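Local coordinates for phosphate transporter (Thermotoga maritima MSB8, PDB 6L85), which probably imports inorganic phosphate across the cell membrane by coupling its movement to sodium ions, as a bacterial relative of the human SLC20 carriers, at residues E364-V368 with G369-N373; H348-V351 with G352-G356; L4-A7 with G8-F12; Q62-V65 with K66-E70; R34-V38 with R39-L43. One frame throughout, in Å; residues are numbered along the deposited sequence.

Interaction 1: residues E364-V368 with G369-N373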
loop_
_atom_site.group_PDB
_atom_site.type_symbol
_atom_site.label_atom_id
_atom_site.label_comp_id
_atom_site.label_asym_id
_atom_site.label_seq_id
_atom_site.Cartn_x
_atom_site.Cartn_y
_atom_site.Cartn_z
ATOM N N GLU B 364 28.208 -19.758 22.938
ATOM C CA GLU B 364 28.917 -20.314 21.748
ATOM C C GLU B 364 28.107 -20.826 20.536
ATOM O O GLU B 364 28.334 -20.333 19.438
ATOM C CB GLU B 364 29.864 -21.438 22.216
ATOM C CG GLU B 364 29.188 -22.704 22.766
ATOM C CD GLU B 364 29.280 -22.814 24.275
ATOM O OE1 GLU B 364 29.970 -21.976 24.892
ATOM O OE2 GLU B 364 28.661 -23.742 24.842
ATOM N N MET B 365 27.131 -21.729 20.747
ATOM C CA MET B 365 26.236 -22.201 19.685
ATOM C C MET B 365 25.498 -21.032 19.041
ATOM O O MET B 365 24.581 -20.485 19.658
ATOM C CB MET B 365 25.229 -23.216 20.239
ATOM C CG MET B 365 24.267 -23.774 19.206
ATOM S SD MET B 365 25.090 -24.836 17.997
ATOM C CE MET B 365 24.130 -24.484 16.516
ATOM N N VAL B 366 25.759 -20.690 17.778
ATOM C CA VAL B 366 26.358 -21.489 16.693
ATOM C C VAL B 366 27.614 -22.351 16.894
ATOM O O VAL B 366 28.502 -22.039 17.684
ATOM C CB VAL B 366 26.651 -20.530 15.523
ATOM C CG1 VAL B 366 25.407 -20.310 14.706
ATOM C CG2 VAL B 366 27.146 -19.201 16.071
ATOM N N ASN B 367 27.661 -23.464 16.170
ATOM C CA ASN B 367 28.914 -24.165 15.938
ATOM C C ASN B 367 30.014 -23.140 15.679
ATOM O O ASN B 367 29.925 -22.353 14.731
ATOM C CB ASN B 367 28.719 -25.088 14.722
ATOM C CG ASN B 367 29.991 -25.786 14.270
ATOM O OD1 ASN B 367 31.081 -25.213 14.251
ATOM N ND2 ASN B 367 29.836 -27.041 13.859
ATOM N N VAL B 368 31.049 -23.128 16.531
ATOM C CA VAL B 368 32.038 -22.047 16.447
ATOM C C VAL B 368 32.887 -22.128 15.180
ATOM O O VAL B 368 33.413 -21.103 14.740
ATOM C CB VAL B 368 32.952 -21.994 17.688
ATOM C CG1 VAL B 368 32.197 -21.401 18.884
ATOM C CG2 VAL B 368 33.539 -23.363 18.008
ATOM N N GLY B 369 33.030 -23.308 14.569
ATOM C CA GLY B 369 33.640 -23.363 13.248
ATOM C C GLY B 369 32.837 -22.586 12.219
ATOM O O GLY B 369 33.400 -21.893 11.359
ATOM N N VAL B 370 31.502 -22.654 12.323
ATOM C CA VAL B 370 30.627 -21.913 11.419
ATOM C C VAL B 370 30.686 -20.416 11.717
ATOM O O VAL B 370 30.679 -19.590 10.799
ATOM C CB VAL B 370 29.188 -22.458 11.506
ATOM C CG1 VAL B 370 28.192 -21.472 10.880
ATOM C CG2 VAL B 370 29.101 -23.806 10.834
ATOM N N LEU B 371 30.729 -20.044 12.997
ATOM C CA LEU B 371 30.846 -18.634 13.357
ATOM C C LEU B 371 32.149 -18.044 12.827
ATOM O O LEU B 371 32.181 -16.901 12.332
ATOM C CB LEU B 371 30.769 -18.484 14.873
ATOM C CG LEU B 371 30.347 -17.137 15.446
ATOM C CD1 LEU B 371 29.185 -16.565 14.653
ATOM C CD2 LEU B 371 29.968 -17.305 16.913
ATOM N N LYS B 372 33.236 -18.814 12.919
ATOM C CA LYS B 372 34.504 -18.359 12.365
ATOM C C LYS B 372 34.401 -18.215 10.854
ATOM O O LYS B 372 34.928 -17.250 10.287
ATOM C CB LYS B 372 35.636 -19.323 12.748
ATOM C CG LYS B 372 36.267 -19.052 14.110
ATOM C CD LYS B 372 36.972 -20.304 14.647
ATOM C CE LYS B 372 37.166 -20.220 16.156
ATOM N NZ LYS B 372 37.898 -21.398 16.715
ATOM N N ASN B 373 33.727 -19.170 10.189
ATOM C CA ASN B 373 33.497 -19.068 8.749
ATOM C C ASN B 373 32.737 -17.795 8.396
ATOM O O ASN B 373 33.051 -17.119 7.406
ATOM C CB ASN B 373 32.721 -20.288 8.254
ATOM C CG ASN B 373 33.579 -21.531 8.165
ATOM O OD1 ASN B 373 34.743 -21.508 8.539
ATOM N ND2 ASN B 373 33.004 -22.628 7.669
#

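Interaction 2: residues H348-V351 with G352-G356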
loop_
_atom_site.group_PDB
_atom_site.type_symbol
_atom_site.label_atom_id
_atom_site.label_comp_id
_atom_site.label_asym_id
_atom_site.label_seq_id
_atom_site.Cartn_x
_atom_site.Cartn_y
_atom_site.Cartn_z
ATOM N N HIS B 348 24.162 -7.067 8.693
ATOM C CA HIS B 348 24.929 -6.592 9.847
ATOM C C HIS B 348 24.069 -5.771 10.777
ATOM O O HIS B 348 24.270 -5.815 12.000
ATOM C CB HIS B 348 26.139 -5.775 9.393
ATOM C CG HIS B 348 27.041 -6.526 8.469
ATOM N ND1 HIS B 348 27.989 -5.907 7.687
ATOM C CD2 HIS B 348 27.109 -7.845 8.168
ATOM C CE1 HIS B 348 28.609 -6.811 6.951
ATOM N NE2 HIS B 348 28.095 -7.995 7.222
ATOM N N VAL B 349 23.095 -5.039 10.230
ATOM C CA VAL B 349 22.190 -4.286 11.096
ATOM C C VAL B 349 21.322 -5.234 11.910
ATOM O O VAL B 349 21.052 -4.981 13.088
ATOM C CB VAL B 349 21.335 -3.298 10.286
ATOM C CG1 VAL B 349 20.229 -2.716 11.156
ATOM C CG2 VAL B 349 22.223 -2.174 9.716
ATOM N N VAL B 350 20.866 -6.340 11.310
ATOM C CA VAL B 350 20.049 -7.270 12.082
ATOM C C VAL B 350 20.884 -7.860 13.208
ATOM O O VAL B 350 20.434 -7.959 14.354
ATOM C CB VAL B 350 19.460 -8.383 11.191
ATOM C CG1 VAL B 350 18.667 -9.327 12.054
ATOM C CG2 VAL B 350 18.534 -7.832 10.181
ATOM N N VAL B 351 22.107 -8.286 12.875
ATOM C CA VAL B 351 23.025 -8.812 13.882
ATOM C C VAL B 351 23.207 -7.801 15.013
ATOM O O VAL B 351 23.146 -8.146 16.198
ATOM C CB VAL B 351 24.368 -9.181 13.231
ATOM C CG1 VAL B 351 25.470 -9.289 14.295
ATOM C CG2 VAL B 351 24.224 -10.466 12.440
ATOM N N GLY B 352 23.422 -6.534 14.660
ATOM C CA GLY B 352 23.530 -5.505 15.679
ATOM C C GLY B 352 22.296 -5.415 16.557
ATOM O O GLY B 352 22.396 -5.329 17.782
ATOM N N ALA B 353 21.112 -5.411 15.939
ATOM C CA ALA B 353 19.881 -5.281 16.709
ATOM C C ALA B 353 19.719 -6.453 17.679
ATOM O O ALA B 353 19.325 -6.269 18.841
ATOM C CB ALA B 353 18.685 -5.179 15.756
ATOM N N VAL B 354 20.039 -7.661 17.213
ATOM C CA VAL B 354 19.986 -8.845 18.064
ATOM C C VAL B 354 20.926 -8.684 19.261
ATOM O O VAL B 354 20.536 -8.920 20.412
ATOM C CB VAL B 354 20.317 -10.111 17.250
ATOM C CG1 VAL B 354 20.534 -11.301 18.183
ATOM C CG2 VAL B 354 19.206 -10.424 16.259
ATOM N N THR B 355 22.177 -8.264 19.010
ATOM C CA THR B 355 23.104 -8.110 20.129
ATOM C C THR B 355 22.629 -7.018 21.081
ATOM O O THR B 355 22.878 -7.090 22.289
ATOM C CB THR B 355 24.539 -7.825 19.650
ATOM O OG1 THR B 355 24.676 -6.455 19.272
ATOM C CG2 THR B 355 24.913 -8.697 18.479
ATOM N N GLY B 356 21.904 -6.028 20.566
ATOM C CA GLY B 356 21.397 -4.971 21.424
ATOM C C GLY B 356 20.241 -5.400 22.315
ATOM O O GLY B 356 20.060 -4.848 23.405
#

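Interaction 3: residues L4-A7 with G8-F12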
loop_
_atom_site.group_PDB
_atom_site.type_symbol
_atom_site.label_atom_id
_atom_site.label_comp_id
_atom_site.label_asym_id
_atom_site.label_seq_id
_atom_site.Cartn_x
_atom_site.Cartn_y
_atom_site.Cartn_z
ATOM N N LEU B 4 21.622 -4.491 -23.570
ATOM C CA LEU B 4 20.472 -4.339 -22.679
ATOM C C LEU B 4 19.949 -5.692 -22.213
ATOM O O LEU B 4 19.584 -5.857 -21.043
ATOM C CB LEU B 4 19.368 -3.548 -23.375
ATOM C CG LEU B 4 19.704 -2.064 -23.553
ATOM C CD1 LEU B 4 18.484 -1.236 -23.968
ATOM C CD2 LEU B 4 20.305 -1.541 -22.267
ATOM N N ILE B 5 19.936 -6.681 -23.108
ATOM C CA ILE B 5 19.474 -8.016 -22.749
ATOM C C ILE B 5 20.405 -8.646 -21.727
ATOM O O ILE B 5 19.955 -9.267 -20.749
ATOM C CB ILE B 5 19.361 -8.887 -24.012
ATOM C CG1 ILE B 5 18.212 -8.384 -24.888
ATOM C CG2 ILE B 5 19.195 -10.362 -23.639
ATOM C CD1 ILE B 5 18.425 -8.613 -26.378
ATOM N N ILE B 6 21.717 -8.517 -21.949
ATOM C CA ILE B 6 22.685 -9.072 -21.009
ATOM C C ILE B 6 22.569 -8.375 -19.659
ATOM O O ILE B 6 22.646 -9.017 -18.609
ATOM C CB ILE B 6 24.109 -8.979 -21.593
ATOM C CG1 ILE B 6 24.278 -10.011 -22.716
ATOM C CG2 ILE B 6 25.169 -9.204 -20.529
ATOM C CD1 ILE B 6 25.487 -9.753 -23.600
ATOM N N ALA B 7 22.373 -7.054 -19.666
ATOM C CA ALA B 7 22.155 -6.327 -18.422
ATOM C C ALA B 7 20.904 -6.819 -17.710
ATOM O O ALA B 7 20.904 -6.977 -16.485
ATOM C CB ALA B 7 22.048 -4.825 -18.698
ATOM N N GLY B 8 19.821 -7.046 -18.451
ATOM C CA GLY B 8 18.613 -7.555 -17.821
ATOM C C GLY B 8 18.844 -8.901 -17.168
ATOM O O GLY B 8 18.442 -9.132 -16.027
ATOM N N ILE B 9 19.543 -9.791 -17.864
ATOM C CA ILE B 9 19.775 -11.127 -17.321
ATOM C C ILE B 9 20.653 -11.053 -16.081
ATOM O O ILE B 9 20.344 -11.649 -15.042
ATOM C CB ILE B 9 20.379 -12.042 -18.400
ATOM C CG1 ILE B 9 19.297 -12.462 -19.395
ATOM C CG2 ILE B 9 21.037 -13.267 -17.775
ATOM C CD1 ILE B 9 19.846 -12.730 -20.766
ATOM N N LEU B 10 21.752 -10.301 -16.168
ATOM C CA LEU B 10 22.691 -10.221 -15.056
ATOM C C LEU B 10 22.080 -9.500 -13.856
ATOM O O LEU B 10 22.266 -9.923 -12.706
ATOM C CB LEU B 10 23.973 -9.531 -15.530
ATOM C CG LEU B 10 24.834 -10.385 -16.475
ATOM C CD1 LEU B 10 26.071 -9.622 -16.981
ATOM C CD2 LEU B 10 25.241 -11.672 -15.768
ATOM N N GLY B 11 21.345 -8.409 -14.099
ATOM C CA GLY B 11 20.666 -7.730 -13.010
ATOM C C GLY B 11 19.606 -8.611 -12.380
ATOM O O GLY B 11 19.427 -8.611 -11.157
ATOM N N PHE B 12 18.933 -9.424 -13.194
ATOM C CA PHE B 12 17.956 -10.341 -12.625
ATOM C C PHE B 12 18.636 -11.361 -11.726
ATOM O O PHE B 12 18.147 -11.663 -10.638
ATOM C CB PHE B 12 17.167 -11.049 -13.727
ATOM C CG PHE B 12 16.182 -12.011 -13.184
ATOM C CD1 PHE B 12 14.907 -11.587 -12.835
ATOM C CD2 PHE B 12 16.548 -13.325 -12.944
ATOM C CE1 PHE B 12 14.009 -12.475 -12.289
ATOM C CE2 PHE B 12 15.655 -14.211 -12.394
ATOM C CZ PHE B 12 14.384 -13.788 -12.063
#

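Interaction 4: residues Q62-V65 with K66-E70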
loop_
_atom_site.group_PDB
_atom_site.type_symbol
_atom_site.label_atom_id
_atom_site.label_comp_id
_atom_site.label_asym_id
_atom_site.label_seq_id
_atom_site.Cartn_x
_atom_site.Cartn_y
_atom_site.Cartn_z
ATOM N N GLN B 62 20.919 5.685 -6.889
ATOM C CA GLN B 62 21.744 6.803 -7.355
ATOM C C GLN B 62 23.163 6.739 -6.784
ATOM O O GLN B 62 24.144 7.016 -7.493
ATOM C CB GLN B 62 21.090 8.127 -6.979
ATOM C CG GLN B 62 19.861 8.455 -7.796
ATOM C CD GLN B 62 18.938 9.362 -7.035
ATOM O OE1 GLN B 62 19.394 10.149 -6.190
ATOM N NE2 GLN B 62 17.623 9.250 -7.295
ATOM N N THR B 63 23.295 6.369 -5.505
ATOM C CA THR B 63 24.623 6.291 -4.898
ATOM C C THR B 63 25.438 5.167 -5.514
ATOM O O THR B 63 26.628 5.331 -5.793
ATOM C CB THR B 63 24.503 6.103 -3.394
ATOM O OG1 THR B 63 23.705 7.164 -2.862
ATOM C CG2 THR B 63 25.899 6.120 -2.731
ATOM N N ILE B 64 24.816 4.014 -5.743
ATOM C CA ILE B 64 25.538 2.944 -6.427
ATOM C C ILE B 64 25.999 3.411 -7.809
ATOM O O ILE B 64 27.092 3.054 -8.267
ATOM C CB ILE B 64 24.678 1.666 -6.510
ATOM C CG1 ILE B 64 24.387 1.137 -5.102
ATOM C CG2 ILE B 64 25.357 0.588 -7.367
ATOM C CD1 ILE B 64 25.616 0.800 -4.277
ATOM N N VAL B 65 25.186 4.227 -8.492
ATOM C CA VAL B 65 25.574 4.626 -9.844
ATOM C C VAL B 65 26.782 5.578 -9.816
ATOM O O VAL B 65 27.718 5.422 -10.610
ATOM C CB VAL B 65 24.376 5.221 -10.608
ATOM C CG1 VAL B 65 24.847 5.946 -11.862
ATOM C CG2 VAL B 65 23.394 4.102 -11.010
ATOM N N LYS B 66 26.817 6.555 -8.899
ATOM C CA LYS B 66 27.964 7.466 -8.959
ATOM C C LYS B 66 28.680 7.712 -7.628
ATOM O O LYS B 66 29.401 8.708 -7.507
ATOM C CB LYS B 66 27.547 8.806 -9.568
ATOM C CG LYS B 66 26.433 9.522 -8.843
ATOM C CD LYS B 66 26.207 10.894 -9.477
ATOM C CE LYS B 66 26.388 10.840 -10.994
ATOM N NZ LYS B 66 26.665 12.182 -11.585
ATOM N N GLY B 67 28.576 6.816 -6.653
ATOM C CA GLY B 67 29.208 7.072 -5.365
ATOM C C GLY B 67 30.420 6.207 -5.080
ATOM O O GLY B 67 31.136 6.435 -4.098
ATOM N N ILE B 68 30.674 5.219 -5.939
ATOM C CA ILE B 68 31.800 4.298 -5.780
ATOM C C ILE B 68 32.853 4.528 -6.854
ATOM O O ILE B 68 34.023 4.761 -6.549
ATOM C CB ILE B 68 31.326 2.828 -5.780
ATOM C CG1 ILE B 68 30.031 2.681 -4.991
ATOM C CG2 ILE B 68 32.433 1.903 -5.242
ATOM C CD1 ILE B 68 29.379 1.336 -5.202
ATOM N N VAL B 69 32.467 4.408 -8.115
ATOM C CA VAL B 69 33.355 4.692 -9.232
ATOM C C VAL B 69 33.312 6.185 -9.507
ATOM O O VAL B 69 32.258 6.820 -9.386
ATOM C CB VAL B 69 32.944 3.872 -10.469
ATOM C CG1 VAL B 69 33.851 4.160 -11.651
ATOM C CG2 VAL B 69 32.974 2.395 -10.142
ATOM N N GLU B 70 34.471 6.765 -9.820
ATOM C CA GLU B 70 34.544 8.167 -10.218
ATOM C C GLU B 70 34.107 8.232 -11.678
ATOM O O GLU B 70 34.907 8.015 -12.594
ATOM C CB GLU B 70 35.950 8.727 -10.010
ATOM C CG GLU B 70 35.995 10.242 -9.941
ATOM C CD GLU B 70 35.175 10.802 -8.803
ATOM O OE1 GLU B 70 35.653 10.749 -7.646
ATOM O OE2 GLU B 70 34.051 11.291 -9.064
HETATM O O HOH W 1 29.653 4.231 -8.680
#

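Interaction 5: residues R34-V38 with R39-L43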
loop_
_atom_site.group_PDB
_atom_site.type_symbol
_atom_site.label_atom_id
_atom_site.label_comp_id
_atom_site.label_asym_id
_atom_site.label_seq_id
_atom_site.Cartn_x
_atom_site.Cartn_y
_atom_site.Cartn_z
ATOM N N ARG B 34 7.612 -19.304 15.206
ATOM C CA ARG B 34 6.503 -20.007 14.550
ATOM C C ARG B 34 5.256 -19.132 14.394
ATOM O O ARG B 34 4.145 -19.649 14.263
ATOM C CB ARG B 34 6.141 -21.325 15.266
ATOM C CG ARG B 34 7.333 -22.109 15.825
ATOM C CD ARG B 34 7.994 -23.006 14.774
ATOM N NE ARG B 34 9.416 -23.239 15.064
ATOM C CZ ARG B 34 10.394 -23.257 14.152
ATOM N NH1 ARG B 34 10.133 -23.047 12.863
ATOM N NH2 ARG B 34 11.648 -23.481 14.533
ATOM N N ALA B 35 5.405 -17.807 14.364
ATOM C CA ALA B 35 4.243 -16.965 14.088
ATOM C C ALA B 35 3.711 -17.184 12.672
ATOM O O ALA B 35 2.535 -16.905 12.403
ATOM C CB ALA B 35 4.584 -15.491 14.303
ATOM N N ILE B 36 4.557 -17.669 11.756
ATOM C CA ILE B 36 4.159 -17.963 10.384
ATOM C C ILE B 36 5.054 -19.085 9.876
ATOM O O ILE B 36 6.125 -19.352 10.427
ATOM C CB ILE B 36 4.251 -16.729 9.433
ATOM C CG1 ILE B 36 5.640 -16.071 9.469
ATOM C CG2 ILE B 36 3.191 -15.676 9.739
ATOM C CD1 ILE B 36 5.762 -14.958 8.458
ATOM N N THR B 37 4.611 -19.745 8.809
ATOM C CA THR B 37 5.436 -20.756 8.163
ATOM C C THR B 37 6.441 -20.103 7.210
ATOM O O THR B 37 6.298 -18.948 6.808
ATOM C CB THR B 37 4.588 -21.763 7.364
ATOM O OG1 THR B 37 3.995 -21.112 6.235
ATOM C CG2 THR B 37 3.490 -22.414 8.224
ATOM N N VAL B 38 7.446 -20.888 6.826
ATOM C CA VAL B 38 8.427 -20.454 5.838
ATOM C C VAL B 38 7.735 -20.019 4.549
ATOM O O VAL B 38 8.043 -18.962 3.990
ATOM C CB VAL B 38 9.443 -21.586 5.588
ATOM C CG1 VAL B 38 10.306 -21.276 4.373
ATOM C CG2 VAL B 38 10.306 -21.812 6.837
ATOM N N ARG B 39 6.781 -20.821 4.072
ATOM C CA ARG B 39 6.084 -20.531 2.821
ATOM C C ARG B 39 5.293 -19.227 2.906
ATOM O O ARG B 39 5.320 -18.401 1.975
ATOM C CB ARG B 39 5.163 -21.705 2.477
ATOM C CG ARG B 39 4.039 -21.383 1.499
ATOM C CD ARG B 39 4.570 -20.919 0.141
ATOM N NE ARG B 39 4.998 -22.017 -0.724
ATOM C CZ ARG B 39 4.187 -22.697 -1.530
ATOM N NH1 ARG B 39 2.892 -22.394 -1.587
ATOM N NH2 ARG B 39 4.676 -23.678 -2.282
ATOM N N GLN B 40 4.574 -19.025 4.012
ATOM C CA GLN B 40 3.862 -17.766 4.202
ATOM C C GLN B 40 4.842 -16.606 4.257
ATOM O O GLN B 40 4.605 -15.548 3.658
ATOM C CB GLN B 40 3.028 -17.814 5.485
ATOM C CG GLN B 40 1.982 -18.917 5.529
ATOM C CD GLN B 40 1.247 -18.956 6.856
ATOM O OE1 GLN B 40 1.854 -18.977 7.927
ATOM N NE2 GLN B 40 -0.076 -18.952 6.787
ATOM N N ALA B 41 5.926 -16.777 5.025
ATOM C CA ALA B 41 6.953 -15.747 5.126
ATOM C C ALA B 41 7.450 -15.358 3.744
ATOM O O ALA B 41 7.596 -14.170 3.441
ATOM C CB ALA B 41 8.113 -16.234 5.999
ATOM N N ALA B 42 7.659 -16.352 2.877
ATOM C CA ALA B 42 8.151 -16.072 1.533
ATOM C C ALA B 42 7.137 -15.263 0.722
ATOM O O ALA B 42 7.511 -14.302 0.043
ATOM C CB ALA B 42 8.510 -17.378 0.825
ATOM N N LEU B 43 5.847 -15.622 0.789
ATOM C CA LEU B 43 4.849 -14.894 -0.011
ATOM C C LEU B 43 4.696 -13.444 0.458
ATOM O O LEU B 43 4.641 -12.490 -0.363
ATOM C CB LEU B 43 3.506 -15.629 0.041
ATOM C CG LEU B 43 3.519 -17.022 -0.595
ATOM C CD1 LEU B 43 2.238 -17.847 -0.271
ATOM C CD2 LEU B 43 3.756 -16.937 -2.093
#

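Interaction 1: residues E364-V368 with G369-N373
Two successive amide nitrogens converge on Asn-367 OD1: Val-370 N donates to it over 3.2 Å with an N-H...O angle of 149°, and Gly-369 N approaches to 2.7 Å, although that second bond is bent and weak. Val-370 N does not use a lone pair in the amide plane; it sits about 51° out of that plane. With CG anti to the backbone N (chi1 174°), the carboxamide is directed to the Gly-369 and Val-370 amides. Asn-367 is thus the N-cap of helix 368-400. Asn-367 O begins the helical bonding, accepting from Leu-371 N at 3.0 Å and, weakly, from Val-370 N; Val-368 O continues the series by taking Lys-372 N at 2.9 Å. Beside the cap, Val-366 CG2 and the forked end of Leu-371 form a hydrophobic staple, CG2 lying 3.5 Å from CD2 and 3.6 Å from CD1, with the two side chains crossing at about a right angle. Lys-314 touches Val-366, and Leu-363 touches Leu-371. First-turn amides that have no preceding helical carbonyl therefore find acceptors in one asparagine residue, while the staple ties the incoming loop to the turn it caps.

Interaction 2: residues H348-V351 with G352-G356
Val-354 CG2 stands anti to its own carbonyl carbon and beside the backbone N (chi1 169°), which brings this branch to 3.3 Å from Val-350 O; Val-350 CG1 and Val-354 CG2 meet loosely at 4.4 Å. In Thr-355 a chi1 of 79° sets OG1 between the backbone N and the carbonyl carbon, and from there the hydroxyl donates back to Gly-352 O at 2.9 Å. Regular helical bonds run beneath these side chains: Gly-352 N to His-348 O and Ala-353 N to Val-349 O are each 2.9 Å long, and Val-354 N bonds to Val-350 O. Gly-352 O accepts from Thr-355 OG1 and also from Gly-356 N, so one carbonyl serves a side chain and the main chain. His-348 meets the rings of Trp-378 and His-108 and touches a bound dodecyl maltoside. On this turn of helix 346-357, Val-349, Val-350 and Ala-353 all touch Thr-330 of helix 320-339, and Val-354 reaches Val-326 there. His-348 and Val-349 meet Pro-143 and Ser-142 of helix 129-162, respectively, and Ser-150 OG is hydrogen-bonded to Ala-353 O, so the segment packs on both helices.

Interaction 3: residues L4-A7 with G8-F12
Helix 2-32, the first of the chain, contains this contact near its N-terminal end, where two pairs of branched apolar side chains four residues apart lie alongside each other. Ile-5 and Ile-9 point the same way, with Ile-5 CG2 3.8 Å from Ile-9 CD1. Beside them Ile-6 CG2 meets Leu-10 CD1 at 3.7 Å in the same manner. In each pair the earlier residue presents its CG2 branch: chi1 near -70° leaves CG2 anti to the backbone N, on the side of the following turn. Ile-9 CD1 folds back until it is 3.5 Å from Ile-5 O, and Leu-10 CG comes to 3.3 Å from Ile-6 O. Under the side chains the main chain is regular: Gly-8 N bonds to Leu-4 O at 2.9 Å, and Gly-11 N to Ala-7 O at 2.8 Å with an N-H...O angle of 163°. Ile-6 and Ala-7 touch Leu-84 of helix 76-99, Leu-10 touches Leu-87 and Ile-88, and Ala-7 also touches Val-269 of helix 260-275. Main-chain polar groups are thus paired within the helix while apolar side chains meet the neighbouring helices, and the surface isoleucines may face lipid, as suits a membrane transporter.

Interaction 4: residues Q62-V65 with K66-E70
Lys-66 N donates to Gln-62 O at 3.1 Å with an N-H...O angle of 156°, a sound helical bond in the last part of helix 58-66. One residue on, Gly-67 N comes to 2.6 Å from Thr-63 O, but the bond is bent to 127° and weak. Ile-64 O is served instead by a water that donates to it at 2.8 Å and accepts from Val-69 N at 2.9 Å, bridging the helix to the departing loop. Alongside that bridge Ile-64 and Ile-68 point the same way, their CD1 atoms 3.9 Å apart. Ile-68 CG1 is anti to the carbonyl carbon (chi1 -40°) and its chain runs on extended, which carries CD1 back toward the helix. Lys-66 CG packs 3.7 Å from Gln-62 O. In the next shell Thr-63 OG1 is hydrogen-bonded to Gly-341 O, and Lys-66 NZ to the carbonyls of Pro-279 and Lys-280. Ile-68 rests on Val-111 and Met-114 of helix 106-121, while Ile-64 packs on Ala-260 and Pro-265 of helix 260-275 and on Pro-343 in a loop. The helical bonding thus gives way to solvent-mediated pairing: helix and loop are joined by the water between Ile-64 O and Val-69 N and by the Ile-64 to Ile-68 contact.

Interaction 5: residues R34-V38 with R39-L43
The polar part of this contact is a reciprocal exchange between Thr-37 and Gln-40, a capping box at the start of helix 38-56. Gln-40 N donates to Thr-37 OG1 at 3.1 Å with an N-H...O angle of 168°, and in return Thr-37 N donates to Gln-40 OE1 at 3.0 Å, almost straight at 172°. That returned bond lies in the plane of the glutamine amide, on a lone pair of OE1. Thr-37 OG1 is turned to the Gln-40 amide because chi1 of 68° sets it between its backbone N and carbonyl carbon; Gln-40, extended beyond CG, reaches back to the threonine amide, and its CG passes 3.1 Å from Thr-37 OG1. Ordinary helical bonds follow: Ala-41 N to Thr-37 O at 2.8 Å and Ala-42 N to Val-38 O at 2.9 Å.

The apolar part is a hydrophobic staple beside the box: Ile-36 CD1 is 3.6 Å from both CA and CB of Ala-41. Ile-36 also touches Ala-30 of helix 2-32 and Ile-244 of helix 231-258, Ala-41 packs on Met-27 and Val-31, and Val-38 reaches Gln-305 and Glu-309 of helix 304-311. At the subunit boundary, Arg-39 packs on Phe-219 of the second subunit.

Charge enters at Arg-34, the first residue beyond helix 2-32, with positive phi in a Schellman motif; its NH2 forms a salt bridge with Glu-313. Each partner of the box holds the other's main-chain amide with its side chain, so the rotations of both are fixed together, and the Ile-36 methyl packs against Ala-41.

All five contacts are local, within a turn or so of helix, and none touches another. Interactions 1 and 5 are the two N-caps, with centres about 26 Å apart, while interaction 4 is a helix end and interactions 2 and 3 lie within helices. Interactions 1 and 2 stand on helices consecutive in the chain, with nearest atoms about 8 Å apart. Interactions 2 and 3, centres about 33 Å apart, fall on opposite sides of the chain's centre, as do 4 and 5. Sodium ions lie about 7 Å from the side chains of Ile-64 in interaction 4 and Ile-36 in interaction 5; a bound phosphate, probably from the crystallisation liquor though it may mark a pocket, lies about 6 Å from that of His-348.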